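Local coordinates for single-stranded DNA-binding protein (Thermus aquaticus, PDB 2FXQ) that probably binds single-stranded DNA and recruits partner proteins to it during DNA replication, recombination and repair, at residues M20-L30 and A63-E71. Residues are numbered along the deposited sequence; the frame is centred on the assembly and turned at random.
Sequences MRYTPGGLAIL and AEMWGDLLE
In the first OB fold of the chain, the short helix 61-66 packs against the beta hairpin that pairs strand 21-22 with the start of strand 28-41, and Ala-63 sits where they meet. Its methyl lies between two hairpin side chains, with Ala-63 CB 3.6 Å from Ala-28 CB and 3.8 Å from Leu-30 CB. Backbone hydrogen bonds from Leu-30 to Leu-58 and from Ala-28 to Gly-60 tie strand 28-41 to strand 47-59 and to the link into helix 61-66. Leu-30 holds CG anti to its own nitrogen (chi1 -169°), which carries both methyls toward Trp-66 and Gly-67: CD1 and CD2 both lie against Gly-67 CA, and CD2 also meets Trp-66 CB and, at 4.2 Å, Leu-70 CD1. Met-20, next to Arg-21, reaches in alongside Leu-30. Its sulfur rests 3.3 Å from Ala-63 O, and the bend at chi3 (83°) turns CE to the carboxylate of Glu-64, crossing that side chain at about a right angle. Gly-67 leaves room for the sulfur, since a beta carbon there would run into it. With an alanine in place of Met-20, a gap would probably open beside Ala-63 O and Gly-67, and the Glu-64 carboxylate would lose the methyl it rests on. A water accepts from Met-20 N at 2.9 Å and lies unusually close to Gly-67 O.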
loop_
_atom_site.group_PDB
_atom_site.type_symbol
_atom_site.label_atom_id
_atom_site.label_comp_id
_atom_site.label_asym_id
_atom_site.label_seq_id
_atom_site.Cartn_x
_atom_site.Cartn_y
_atom_site.Cartn_z
ATOM N N MET A 20 -7.205 24.272 -13.643
ATOM C CA MET A 20 -7.376 23.403 -14.813
ATOM C C MET A 20 -6.711 24.052 -16.036
ATOM O O MET A 20 -6.699 25.300 -16.169
ATOM C CB MET A 20 -8.857 23.044 -15.021
ATOM C CG MET A 20 -9.116 21.482 -15.241
ATOM S SD MET A 20 -10.878 21.172 -15.424
ATOM C CE MET A 20 -11.122 21.514 -17.058
ATOM N N ARG A 21 -6.101 23.227 -16.897
ATOM C CA ARG A 21 -5.568 23.657 -18.219
ATOM C C ARG A 21 -6.143 22.662 -19.257
ATOM O O ARG A 21 -6.840 21.701 -18.898
ATOM C CB ARG A 21 -4.041 23.563 -18.228
ATOM C CG ARG A 21 -3.348 24.581 -17.329
ATOM C CD ARG A 21 -1.892 24.871 -17.719
ATOM N NE ARG A 21 -1.698 26.236 -18.244
ATOM C CZ ARG A 21 -0.568 26.692 -18.800
ATOM N NH1 ARG A 21 0.496 25.907 -18.927
ATOM N NH2 ARG A 21 -0.499 27.941 -19.233
ATOM N N TYR A 22 -5.865 22.883 -20.538
ATOM C CA TYR A 22 -6.472 22.045 -21.603
ATOM C C TYR A 22 -5.450 21.741 -22.662
ATOM O O TYR A 22 -4.633 22.600 -23.017
ATOM C CB TYR A 22 -7.646 22.767 -22.268
ATOM C CG TYR A 22 -8.716 23.098 -21.306
ATOM C CD1 TYR A 22 -8.712 24.345 -20.611
ATOM C CD2 TYR A 22 -9.713 22.171 -21.019
ATOM C CE1 TYR A 22 -9.704 24.648 -19.690
ATOM C CE2 TYR A 22 -10.715 22.462 -20.101
ATOM C CZ TYR A 22 -10.704 23.709 -19.437
ATOM O OH TYR A 22 -11.690 23.995 -18.529
ATOM N N THR A 23 -5.485 20.536 -23.196
ATOM C CA THR A 23 -4.727 20.289 -24.414
ATOM C C THR A 23 -5.353 21.083 -25.580
ATOM O O THR A 23 -6.479 21.581 -25.464
ATOM C CB THR A 23 -4.710 18.805 -24.762
ATOM O OG1 THR A 23 -6.009 18.401 -25.240
ATOM C CG2 THR A 23 -4.433 17.949 -23.531
ATOM N N PRO A 24 -4.648 21.190 -26.706
ATOM C CA PRO A 24 -5.221 21.871 -27.888
ATOM C C PRO A 24 -6.505 21.189 -28.390
ATOM O O PRO A 24 -7.278 21.838 -29.072
ATOM C CB PRO A 24 -4.109 21.784 -28.943
ATOM C CG PRO A 24 -2.834 21.484 -28.136
ATOM C CD PRO A 24 -3.277 20.670 -26.934
ATOM N N GLY A 25 -6.698 19.916 -28.047
ATOM C CA GLY A 25 -7.892 19.170 -28.397
ATOM C C GLY A 25 -9.020 19.270 -27.371
ATOM O O GLY A 25 -10.116 18.680 -27.564
ATOM N N GLY A 26 -8.750 20.008 -26.280
ATOM C CA GLY A 26 -9.748 20.310 -25.274
ATOM C C GLY A 26 -9.694 19.388 -24.043
ATOM O O GLY A 26 -10.464 19.588 -23.095
ATOM N N LEU A 27 -8.857 18.361 -24.053
ATOM C CA LEU A 27 -8.792 17.453 -22.887
ATOM C C LEU A 27 -8.337 18.187 -21.633
ATOM O O LEU A 27 -7.349 18.901 -21.679
ATOM C CB LEU A 27 -7.837 16.320 -23.140
ATOM C CG LEU A 27 -7.777 15.195 -22.107
ATOM C CD1 LEU A 27 -9.049 14.301 -22.180
ATOM C CD2 LEU A 27 -6.514 14.387 -22.448
ATOM N N ALA A 28 -9.066 18.010 -20.531
ATOM C CA ALA A 28 -8.761 18.702 -19.291
ATOM C C ALA A 28 -7.515 18.128 -18.659
ATOM O O ALA A 28 -7.364 16.916 -18.617
ATOM C CB ALA A 28 -9.944 18.532 -18.303
ATOM N N ILE A 29 -6.687 18.997 -18.085
ATOM C CA ILE A 29 -5.447 18.613 -17.387
ATOM C C ILE A 29 -5.504 19.356 -16.063
ATOM O O ILE A 29 -5.660 20.609 -16.058
ATOM C CB ILE A 29 -4.207 19.089 -18.169
ATOM C CG1 ILE A 29 -4.070 18.383 -19.479
ATOM C CG2 ILE A 29 -2.892 18.703 -17.453
ATOM C CD1 ILE A 29 -3.117 19.166 -20.429
ATOM N N LEU A 30 -5.362 18.612 -14.960
ATOM C CA LEU A 30 -5.261 19.233 -13.638
ATOM C C LEU A 30 -3.982 18.703 -12.991
ATOM O O LEU A 30 -3.891 17.533 -12.677
ATOM C CB LEU A 30 -6.472 18.894 -12.773
ATOM C CG LEU A 30 -6.570 19.730 -11.451
ATOM C CD1 LEU A 30 -6.826 21.236 -11.794
ATOM C CD2 LEU A 30 -7.699 19.206 -10.585
ATOM N N ALA A 63 -9.936 15.297 -14.025
ATOM C CA ALA A 63 -9.545 16.720 -14.036
ATOM C C ALA A 63 -10.787 17.646 -14.020
ATOM O O ALA A 63 -10.792 18.692 -13.318
ATOM C CB ALA A 63 -8.686 17.002 -15.257
ATOM N N GLU A 64 -11.820 17.287 -14.807
ATOM C CA GLU A 64 -13.063 18.094 -14.851
ATOM C C GLU A 64 -13.792 18.049 -13.489
ATOM O O GLU A 64 -14.320 19.060 -13.010
ATOM C CB GLU A 64 -14.030 17.582 -15.918
ATOM C CG GLU A 64 -13.506 17.647 -17.358
ATOM C CD GLU A 64 -13.731 19.017 -17.970
ATOM O OE1 GLU A 64 -13.390 19.200 -19.155
ATOM O OE2 GLU A 64 -14.214 19.913 -17.243
ATOM N N MET A 65 -13.803 16.872 -12.877
ATOM C CA MET A 65 -14.482 16.644 -11.581
ATOM C C MET A 65 -13.946 17.563 -10.488
ATOM O O MET A 65 -14.701 18.165 -9.705
ATOM C CB MET A 65 -14.239 15.195 -11.123
ATOM C CG MET A 65 -15.033 14.825 -9.885
ATOM S SD MET A 65 -14.774 13.086 -9.426
ATOM C CE MET A 65 -14.589 12.233 -11.201
ATOM N N TRP A 66 -12.626 17.636 -10.404
ATOM C CA TRP A 66 -11.983 18.367 -9.306
ATOM C C TRP A 66 -11.425 19.734 -9.653
ATOM O O TRP A 66 -10.871 20.370 -8.791
ATOM C CB TRP A 66 -10.826 17.548 -8.718
ATOM C CG TRP A 66 -11.265 16.235 -8.265
ATOM C CD1 TRP A 66 -10.980 15.027 -8.801
ATOM C CD2 TRP A 66 -12.103 15.994 -7.142
ATOM N NE1 TRP A 66 -11.600 14.028 -8.072
ATOM C CE2 TRP A 66 -12.288 14.611 -7.040
ATOM C CE3 TRP A 66 -12.692 16.826 -6.184
ATOM C CZ2 TRP A 66 -13.084 14.028 -6.031
ATOM C CZ3 TRP A 66 -13.449 16.251 -5.163
ATOM C CH2 TRP A 66 -13.657 14.872 -5.112
ATOM N N GLY A 67 -11.542 20.191 -10.894
ATOM C CA GLY A 67 -10.710 21.317 -11.321
ATOM C C GLY A 67 -11.037 22.665 -10.673
ATOM O O GLY A 67 -10.219 23.599 -10.699
ATOM N N ASP A 68 -12.217 22.765 -10.056
ATOM C CA ASP A 68 -12.550 23.971 -9.287
ATOM C C ASP A 68 -12.832 23.783 -7.788
ATOM O O ASP A 68 -13.526 24.602 -7.173
ATOM C CB ASP A 68 -13.703 24.708 -9.947
ATOM C CG ASP A 68 -13.254 26.022 -10.513
ATOM O OD1 ASP A 68 -12.895 26.045 -11.713
ATOM O OD2 ASP A 68 -13.177 27.065 -9.816
ATOM N N LEU A 69 -12.290 22.716 -7.203
ATOM C CA LEU A 69 -12.652 22.340 -5.859
ATOM C C LEU A 69 -11.478 22.274 -4.912
ATOM O O LEU A 69 -11.712 22.164 -3.674
ATOM C CB LEU A 69 -13.379 20.997 -5.843
ATOM C CG LEU A 69 -14.740 21.067 -6.548
ATOM C CD1 LEU A 69 -15.363 19.671 -6.635
ATOM C CD2 LEU A 69 -15.679 22.090 -5.813
ATOM N N LEU A 70 -10.239 22.330 -5.432
ATOM C CA LEU A 70 -9.047 22.045 -4.542
ATOM C C LEU A 70 -8.262 23.300 -4.122
ATOM O O LEU A 70 -8.245 24.277 -4.883
ATOM C CB LEU A 70 -8.070 21.049 -5.196
ATOM C CG LEU A 70 -8.686 19.771 -5.740
ATOM C CD1 LEU A 70 -7.599 18.962 -6.430
ATOM C CD2 LEU A 70 -9.324 19.054 -4.610
ATOM N N GLU A 71 -7.682 23.258 -2.909
ATOM C CA GLU A 71 -6.965 24.404 -2.317
ATOM C C GLU A 71 -5.533 24.095 -1.984
ATOM O O GLU A 71 -5.210 22.977 -1.592
ATOM C CB GLU A 71 -7.568 24.803 -0.969
ATOM C CG GLU A 71 -9.042 25.210 -0.996
ATOM C CD GLU A 71 -9.272 26.624 -1.503
ATOM O OE1 GLU A 71 -10.433 27.087 -1.440
ATOM O OE2 GLU A 71 -8.312 27.264 -2.000
HETATM O O HOH W 1 -9.494 25.434 -12.225
#